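Local coordinates for protein acyl-CoA dehydrogenase (Thermus thermophilus, PDB 2Z1Q) that probably oxidises saturated acyl-CoA thioesters to their 2,3-dehydroacyl counterparts, using bound FAD and passing the electrons to an acceptor, at residues L134-L137 with E141-A144; G73-D78 with G111-I116; G13-V18 with N452-A457. One frame throughout, in Å; residues are numbered along the deposited sequence.

Contact 1 (L134-L137 with E141-A144)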
loop_
_atom_site.group_PDB
_atom_site.type_symbol
_atom_site.label_atom_id
_atom_site.label_comp_id
_atom_site.label_asym_id
_atom_site.label_seq_id
_atom_site.Cartn_x
_atom_site.Cartn_y
_atom_site.Cartn_z
ATOM N N LEU B 134 -1.926 36.551 -16.536
ATOM C CA LEU B 134 -0.823 36.193 -15.649
ATOM C C LEU B 134 -0.738 37.024 -14.371
ATOM O O LEU B 134 -0.485 36.490 -13.288
ATOM C CB LEU B 134 0.497 36.276 -16.417
ATOM C CG LEU B 134 1.460 35.093 -16.286
ATOM C CD1 LEU B 134 0.724 33.777 -16.524
ATOM C CD2 LEU B 134 2.593 35.267 -17.290
ATOM N N PRO B 135 -0.946 38.343 -14.470
ATOM C CA PRO B 135 -0.866 39.149 -13.245
ATOM C C PRO B 135 -1.846 38.678 -12.165
ATOM O O PRO B 135 -1.486 38.571 -10.995
ATOM C CB PRO B 135 -1.147 40.570 -13.752
ATOM C CG PRO B 135 -0.564 40.533 -15.155
ATOM C CD PRO B 135 -1.062 39.195 -15.666
ATOM N N LYS B 136 -3.083 38.382 -12.548
ATOM C CA LYS B 136 -4.069 37.926 -11.572
ATOM C C LYS B 136 -3.716 36.544 -11.012
ATOM O O LYS B 136 -3.876 36.284 -9.817
ATOM C CB LYS B 136 -5.454 37.876 -12.206
ATOM C CG LYS B 136 -5.956 39.203 -12.741
ATOM C CD LYS B 136 -7.397 39.032 -13.210
ATOM C CE LYS B 136 -7.998 40.315 -13.764
ATOM N NZ LYS B 136 -7.367 40.768 -15.037
ATOM N N LEU B 137 -3.233 35.663 -11.882
ATOM C CA LEU B 137 -2.862 34.321 -11.454
ATOM C C LEU B 137 -1.681 34.378 -10.497
ATOM O O LEU B 137 -1.631 33.633 -9.527
ATOM C CB LEU B 137 -2.499 33.460 -12.662
ATOM C CG LEU B 137 -3.577 33.341 -13.741
ATOM C CD1 LEU B 137 -3.073 32.435 -14.850
ATOM C CD2 LEU B 137 -4.861 32.782 -13.145
ATOM N N GLU B 141 -5.450 36.547 -7.184
ATOM C CA GLU B 141 -6.760 37.148 -7.360
ATOM C C GLU B 141 -7.579 36.185 -8.209
ATOM O O GLU B 141 -8.782 36.012 -8.006
ATOM C CB GLU B 141 -6.624 38.510 -8.040
ATOM C CG GLU B 141 -7.932 39.045 -8.604
ATOM C CD GLU B 141 -7.873 40.528 -8.913
ATOM O OE1 GLU B 141 -6.903 40.969 -9.573
ATOM O OE2 GLU B 141 -8.803 41.251 -8.501
ATOM N N TRP B 142 -6.904 35.537 -9.149
ATOM C CA TRP B 142 -7.548 34.576 -10.028
ATOM C C TRP B 142 -6.917 33.189 -9.909
ATOM O O TRP B 142 -5.689 33.045 -9.958
ATOM C CB TRP B 142 -7.476 35.093 -11.453
ATOM C CG TRP B 142 -8.637 35.957 -11.809
ATOM C CD1 TRP B 142 -9.388 36.721 -10.960
ATOM C CD2 TRP B 142 -9.205 36.122 -13.105
ATOM N NE1 TRP B 142 -10.395 37.352 -11.652
ATOM C CE2 TRP B 142 -10.305 37.001 -12.972
ATOM C CE3 TRP B 142 -8.895 35.608 -14.372
ATOM C CZ2 TRP B 142 -11.094 37.374 -14.060
ATOM C CZ3 TRP B 142 -9.677 35.975 -15.449
ATOM C CH2 TRP B 142 -10.765 36.850 -15.288
ATOM N N ILE B 143 -7.756 32.170 -9.727
ATOM C CA ILE B 143 -7.293 30.793 -9.603
ATOM C C ILE B 143 -7.430 30.103 -10.951
ATOM O O ILE B 143 -8.451 30.243 -11.622
ATOM C CB ILE B 143 -8.115 30.027 -8.541
ATOM C CG1 ILE B 143 -7.984 30.737 -7.192
ATOM C CG2 ILE B 143 -7.616 28.589 -8.405
ATOM C CD1 ILE B 143 -8.850 30.159 -6.109
ATOM N N ALA B 144 -6.414 29.353 -11.357
ATOM C CA ALA B 144 -6.481 28.698 -12.653
ATOM C C ALA B 144 -6.747 27.186 -12.567
ATOM O O ALA B 144 -6.460 26.553 -11.555
ATOM C CB ALA B 144 -5.190 28.983 -13.442
#

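Contact 2 (G73-D78 with G111-I116)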
loop_
_atom_site.group_PDB
_atom_site.type_symbol
_atom_site.label_atom_id
_atom_site.label_comp_id
_atom_site.label_asym_id
_atom_site.label_seq_id
_atom_site.Cartn_x
_atom_site.Cartn_y
_atom_site.Cartn_z
ATOM N N GLY B 73 3.884 35.779 -2.276
ATOM C CA GLY B 73 4.713 35.565 -3.447
ATOM C C GLY B 73 4.888 34.103 -3.834
ATOM O O GLY B 73 5.678 33.795 -4.718
ATOM N N LEU B 74 4.153 33.195 -3.201
ATOM C CA LEU B 74 4.298 31.774 -3.525
ATOM C C LEU B 74 3.703 31.398 -4.870
ATOM O O LEU B 74 4.051 30.363 -5.438
ATOM C CB LEU B 74 3.677 30.901 -2.432
ATOM C CG LEU B 74 4.325 31.061 -1.056
ATOM C CD1 LEU B 74 3.732 30.053 -0.091
ATOM C CD2 LEU B 74 5.832 30.870 -1.167
ATOM N N LEU B 75 2.817 32.240 -5.387
ATOM C CA LEU B 75 2.187 31.954 -6.665
ATOM C C LEU B 75 2.898 32.637 -7.834
ATOM O O LEU B 75 2.565 32.394 -8.996
ATOM C CB LEU B 75 0.716 32.386 -6.625
ATOM C CG LEU B 75 -0.091 31.758 -5.489
ATOM C CD1 LEU B 75 -1.503 32.337 -5.488
ATOM C CD2 LEU B 75 -0.117 30.242 -5.657
ATOM N N ALA B 76 3.880 33.478 -7.521
ATOM C CA ALA B 76 4.624 34.196 -8.556
ATOM C C ALA B 76 6.051 33.687 -8.781
ATOM O O ALA B 76 6.770 34.211 -9.627
ATOM C CB ALA B 76 4.648 35.687 -8.232
ATOM N N ILE B 77 6.451 32.659 -8.037
ATOM C CA ILE B 77 7.795 32.077 -8.164
ATOM C C ILE B 77 8.175 31.687 -9.598
ATOM O O ILE B 77 9.264 32.022 -10.073
ATOM C CB ILE B 77 7.924 30.827 -7.262
ATOM C CG1 ILE B 77 7.729 31.224 -5.806
ATOM C CG2 ILE B 77 9.285 30.165 -7.448
ATOM C CD1 ILE B 77 7.617 30.044 -4.884
ATOM N N ASP B 78 7.292 30.971 -10.291
ATOM C CA ASP B 78 7.571 30.542 -11.661
ATOM C C ASP B 78 6.984 31.459 -12.730
ATOM O O ASP B 78 6.889 31.082 -13.899
ATOM C CB ASP B 78 7.060 29.118 -11.880
ATOM C CG ASP B 78 7.919 28.077 -11.185
ATOM O OD1 ASP B 78 7.361 27.053 -10.730
ATOM O OD2 ASP B 78 9.150 28.280 -11.103
ATOM N N GLY B 111 -0.651 23.270 -6.299
ATOM C CA GLY B 111 0.023 22.614 -7.406
ATOM C C GLY B 111 -0.657 22.757 -8.754
ATOM O O GLY B 111 -0.011 23.090 -9.750
ATOM N N ALA B 112 -1.959 22.511 -8.810
ATOM C CA ALA B 112 -2.660 22.616 -10.078
ATOM C C ALA B 112 -2.577 24.061 -10.597
ATOM O O ALA B 112 -2.316 24.304 -11.768
ATOM C CB ALA B 112 -4.104 22.176 -9.912
ATOM N N HIS B 113 -2.784 25.017 -9.706
ATOM C CA HIS B 113 -2.714 26.429 -10.078
ATOM C C HIS B 113 -1.330 26.828 -10.657
ATOM O O HIS B 113 -1.234 27.199 -11.823
ATOM C CB HIS B 113 -3.044 27.272 -8.856
ATOM C CG HIS B 113 -3.001 28.745 -9.109
ATOM N ND1 HIS B 113 -3.931 29.398 -9.895
ATOM C CD2 HIS B 113 -2.143 29.698 -8.666
ATOM C CE1 HIS B 113 -3.643 30.687 -9.923
ATOM N NE2 HIS B 113 -2.567 30.895 -9.189
ATOM N N THR B 114 -0.272 26.719 -9.850
ATOM C CA THR B 114 1.084 27.100 -10.294
ATOM C C THR B 114 1.678 26.312 -11.468
ATOM O O THR B 114 2.518 26.844 -12.213
ATOM C CB THR B 114 2.112 27.025 -9.123
ATOM O OG1 THR B 114 2.263 25.669 -8.695
ATOM C CG2 THR B 114 1.647 27.871 -7.941
ATOM N N SER B 115 1.261 25.062 -11.659
ATOM C CA SER B 115 1.814 24.285 -12.756
ATOM C C SER B 115 0.903 24.255 -13.982
ATOM O O SER B 115 0.979 25.134 -14.836
ATOM C CB SER B 115 2.150 22.861 -12.290
ATOM O OG SER B 115 0.989 22.140 -11.910
ATOM N N ILE B 116 0.032 23.261 -14.077
ATOM C CA ILE B 116 -0.856 23.177 -15.229
ATOM C C ILE B 116 -1.745 24.407 -15.432
ATOM O O ILE B 116 -2.149 24.707 -16.547
ATOM C CB ILE B 116 -1.736 21.926 -15.135
ATOM C CG1 ILE B 116 -2.414 21.870 -13.760
ATOM C CG2 ILE B 116 -0.885 20.693 -15.396
ATOM C CD1 ILE B 116 -3.312 20.651 -13.547
HETATM O O HOH W 1 5.349 25.333 -10.939
#

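Contact 3 (G13-V18 with N452-A457)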
loop_
_atom_site.group_PDB
_atom_site.type_symbol
_atom_site.label_atom_id
_atom_site.label_comp_id
_atom_site.label_asym_id
_atom_site.label_seq_id
_atom_site.Cartn_x
_atom_site.Cartn_y
_atom_site.Cartn_z
ATOM N N GLY B 13 23.345 11.951 -19.175
ATOM C CA GLY B 13 24.792 11.848 -19.212
ATOM C C GLY B 13 25.363 11.046 -18.062
ATOM O O GLY B 13 26.434 10.449 -18.184
ATOM N N TRP B 14 24.654 11.032 -16.937
ATOM C CA TRP B 14 25.103 10.295 -15.763
ATOM C C TRP B 14 25.144 8.801 -16.055
ATOM O O TRP B 14 25.661 8.012 -15.264
ATOM C CB TRP B 14 24.166 10.554 -14.584
ATOM C CG TRP B 14 22.729 10.330 -14.921
ATOM C CD1 TRP B 14 21.853 11.244 -15.423
ATOM C CD2 TRP B 14 22.014 9.095 -14.837
ATOM N NE1 TRP B 14 20.633 10.659 -15.656
ATOM C CE2 TRP B 14 20.705 9.337 -15.306
ATOM C CE3 TRP B 14 22.354 7.803 -14.411
ATOM C CZ2 TRP B 14 19.730 8.336 -15.364
ATOM C CZ3 TRP B 14 21.383 6.804 -14.470
ATOM C CH2 TRP B 14 20.089 7.079 -14.942
ATOM N N LEU B 15 24.602 8.415 -17.200
ATOM C CA LEU B 15 24.561 7.018 -17.577
ATOM C C LEU B 15 25.882 6.529 -18.177
ATOM O O LEU B 15 26.245 5.362 -18.013
ATOM C CB LEU B 15 23.406 6.799 -18.558
ATOM C CG LEU B 15 22.893 5.374 -18.757
ATOM C CD1 LEU B 15 23.892 4.572 -19.573
ATOM C CD2 LEU B 15 22.642 4.729 -17.399
ATOM N N LEU B 16 26.601 7.418 -18.860
ATOM C CA LEU B 16 27.877 7.055 -19.471
ATOM C C LEU B 16 29.060 7.523 -18.626
ATOM O O LEU B 16 30.083 6.845 -18.554
ATOM C CB LEU B 16 27.984 7.643 -20.881
ATOM C CG LEU B 16 26.914 7.249 -21.905
ATOM C CD1 LEU B 16 26.752 5.734 -21.932
ATOM C CD2 LEU B 16 25.597 7.925 -21.548
ATOM N N GLU B 17 28.916 8.681 -17.990
ATOM C CA GLU B 17 29.980 9.216 -17.149
ATOM C C GLU B 17 29.491 9.550 -15.750
ATOM O O GLU B 17 28.293 9.599 -15.491
ATOM C CB GLU B 17 30.585 10.463 -17.789
ATOM C CG GLU B 17 31.358 10.171 -19.057
ATOM C CD GLU B 17 32.003 11.410 -19.640
ATOM O OE1 GLU B 17 32.655 11.297 -20.699
ATOM O OE2 GLU B 17 31.856 12.497 -19.039
ATOM N N VAL B 18 30.439 9.769 -14.848
ATOM C CA VAL B 18 30.124 10.110 -13.468
ATOM C C VAL B 18 30.027 11.627 -13.372
ATOM O O VAL B 18 30.828 12.346 -13.964
ATOM C CB VAL B 18 31.223 9.605 -12.507
ATOM C CG1 VAL B 18 30.914 10.043 -11.083
ATOM C CG2 VAL B 18 31.324 8.090 -12.589
ATOM N N ASN B 452 27.955 -0.440 -12.294
ATOM C CA ASN B 452 27.520 -1.720 -12.853
ATOM C C ASN B 452 26.005 -1.727 -13.112
ATOM O O ASN B 452 25.548 -2.289 -14.107
ATOM C CB ASN B 452 27.929 -2.880 -11.930
ATOM C CG ASN B 452 29.419 -3.261 -12.065
ATOM O OD1 ASN B 452 29.928 -4.086 -11.295
ATOM N ND2 ASN B 452 30.110 -2.671 -13.042
ATOM N N LEU B 453 25.230 -1.095 -12.232
ATOM C CA LEU B 453 23.782 -1.012 -12.415
ATOM C C LEU B 453 23.531 -0.349 -13.756
ATOM O O LEU B 453 22.722 -0.831 -14.545
ATOM C CB LEU B 453 23.129 -0.185 -11.294
ATOM C CG LEU B 453 23.153 -0.828 -9.906
ATOM C CD1 LEU B 453 22.577 0.111 -8.867
ATOM C CD2 LEU B 453 22.364 -2.124 -9.952
ATOM N N LYS B 454 24.252 0.740 -14.024
ATOM C CA LYS B 454 24.112 1.454 -15.293
ATOM C C LYS B 454 24.400 0.492 -16.430
ATOM O O LYS B 454 23.695 0.477 -17.435
ATOM C CB LYS B 454 25.084 2.623 -15.370
ATOM C CG LYS B 454 25.020 3.529 -14.166
ATOM C CD LYS B 454 25.982 4.685 -14.302
ATOM C CE LYS B 454 25.930 5.556 -13.068
ATOM N NZ LYS B 454 26.852 6.715 -13.207
ATOM N N LYS B 455 25.449 -0.304 -16.267
ATOM C CA LYS B 455 25.803 -1.283 -17.288
ATOM C C LYS B 455 24.693 -2.328 -17.405
ATOM O O LYS B 455 24.333 -2.734 -18.511
ATOM C CB LYS B 455 27.124 -1.986 -16.940
ATOM C CG LYS B 455 28.348 -1.083 -16.967
ATOM C CD LYS B 455 29.626 -1.872 -16.699
ATOM C CE LYS B 455 30.862 -0.990 -16.868
ATOM N NZ LYS B 455 30.927 0.103 -15.860
ATOM N N LEU B 456 24.153 -2.758 -16.265
ATOM C CA LEU B 456 23.094 -3.768 -16.261
ATOM C C LEU B 456 21.930 -3.314 -17.132
ATOM O O LEU B 456 21.442 -4.069 -17.979
ATOM C CB LEU B 456 22.596 -4.033 -14.830
ATOM C CG LEU B 456 21.494 -5.096 -14.667
ATOM C CD1 LEU B 456 22.018 -6.465 -15.088
ATOM C CD2 LEU B 456 21.032 -5.138 -13.217
ATOM N N ALA B 457 21.498 -2.075 -16.919
ATOM C CA ALA B 457 20.401 -1.484 -17.680
ATOM C C ALA B 457 20.731 -1.534 -19.161
ATOM O O ALA B 457 19.932 -1.998 -19.972
ATOM C CB ALA B 457 20.181 -0.039 -17.247
#

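Contact 1 (L134-L137 with E141-A144)
Lys136 lays the aliphatic part of its side chain over one face of the Trp142 indole, and the two side chains run next to each other in the same direction. CD does the closest touching: it sits 3.4 Å from the centroid of the five-membered ring, 10° off the ring normal, a CH-pi contact over the face. Lower down, Lys136 CB rests 3.5 Å from Trp142 CB. The lysine stays extended until its last torsion, where it bends (chi4 67°) and leaves NZ above the six-membered ring, too far for more than a weak cation-pi attraction. The backbones join beneath this pair: Trp142 N donates to Lys136 O at 3.2 Å, nearly straight at the hydrogen but from well above the carbonyl plane. Ser139 OG also bonds that oxygen.

Leu137 packs below. Its CD2 meets Trp142 CB at 3.9 Å and Ala144 CB at 3.8 Å, while Leu137 CA makes a CA-H...O contact of 3.4 Å with Trp142 O. Leu121 of helix 119-124 also touches the leucine. His189 stacks with the Trp142 ring.

What results is a helix end folded back on its own exit: the chain leaves helix 134-139, turns, and enters strand 144-147, which carries the FAD-binding Tyr146, passing from the helical N-terminal domain into the beta domain of the acyl-CoA dehydrogenase fold.

Contact 2 (G73-D78 with G111-I116)
Leu75 crosses both His113 and Thr114 at about a right angle, driving its branched end from the loop after helix 62-71 against helix 106-117. CD2 is the atom shared between the two: it lies 3.7 Å from His113 CD2, at the edge of the imidazole and near its plane, and 3.7 Å from Thr114 CG2. The other methyl, CD1, stands 4.1 Å from His113 NE2, well out of the ring plane.

Thr114 turns its methyl to the loop because CG2 lies anti to the carbonyl carbon; the same rotation (chi1 66°) sends OG1 back along the helix to the carbonyl of Tyr110. Both imidazole nitrogens are held by backbone groups later in the same chain, ND1 by Ala144 N and NE2 by Leu137 O, which should fix the ring's rotation. An alanine in place of Leu75 would remove both methyls and is likely to leave a gap beside the imidazole edge and the threonine methyl.

Away from this apolar patch, a water donates to Asp78 OD1 at 2.7 Å and, weakly, to Thr114 O. Asp78 OD2 forms a salt bridge to Lys90. One turn of the helix is tied by Ser115 OG, which reaches Gly111 O at 2.6 Å while Ser115 N bonds the same oxygen from the opposite face.

Chemically, then, direct contact is purely van der Waals and its polar complement is a water firmly bound to Asp78 and only weakly to the Thr114 carbonyl. With ND1 accepting from a backbone N-H and NE2 facing a carbonyl, the imidazole is consistent with a neutral ring protonated on NE2.

Contact 3 (G13-V18 with N452-A457)
With CG anti to the carbonyl carbon (chi1 -51°) and every later torsion close to 180°, Lys454 leaves helix 445-468 as a straight rod and carries its ammonium group across to the N-terminal segment 13-18. There NZ donates to Trp14 O at 2.7 Å, approaching nearly head-on to the carbonyl, with a C=O...N angle of 168°. Leu15 comes the other way: its CG is anti to the backbone N (chi1 -161°), and the two side chains run antiparallel, each reaching toward the other's backbone, until Leu15 CD2 lies 3.8 Å from Lys454 CB.

The outer methylenes of the lysine come up against the loop's carbonyls, CD passing 3.8 Å from Leu15 O. Beside them stands the Trp14 indole, edge-on to Lys454 CE, with CE3 4.4 Å from that carbon. The indole is fixed at its nitrogen by Glu350, and it meets the ring of Tyr490 with the planes steeply inclined. The loop itself is pinned by Gly13 O, which accepts from both Leu16 N and Glu17 N at 3.1 Å. Leu15 also touches Leu486 of helix 476-502 and Leu458, one helical turn beyond Lys454.

Contact 3 therefore docks the chain's N-terminal arm on the C-terminal helices. The lysine is buried, and its ammonium group is bonded by the Trp14 carbonyl, by Gln451 OE1 and, as a salt bridge, by Glu493. Such an anionic partner, together with two neutral oxygens, would be expected to stabilise the positive charge in this buried setting.

Contacts 1 and 2 form one continuous region, their centres 10 Å apart, and His113 joins them: its ND1 lies 2.9 Å from Ala144 N and its NE2 2.9 Å from Leu137 O, both probable hydrogen bonds. They follow each other along the chain and lie near the FAD. Ile116 touches the cofactor, the His113 side chain is about 9 Å from it, and that of Ala144 about 10 Å. Contact 3 stands apart on the opposite side of the chain's centre, 35 Å from contact 2 and 43 Å from contact 1 between centres, away from the annotated sites. It closes the long loop within which both others are nested.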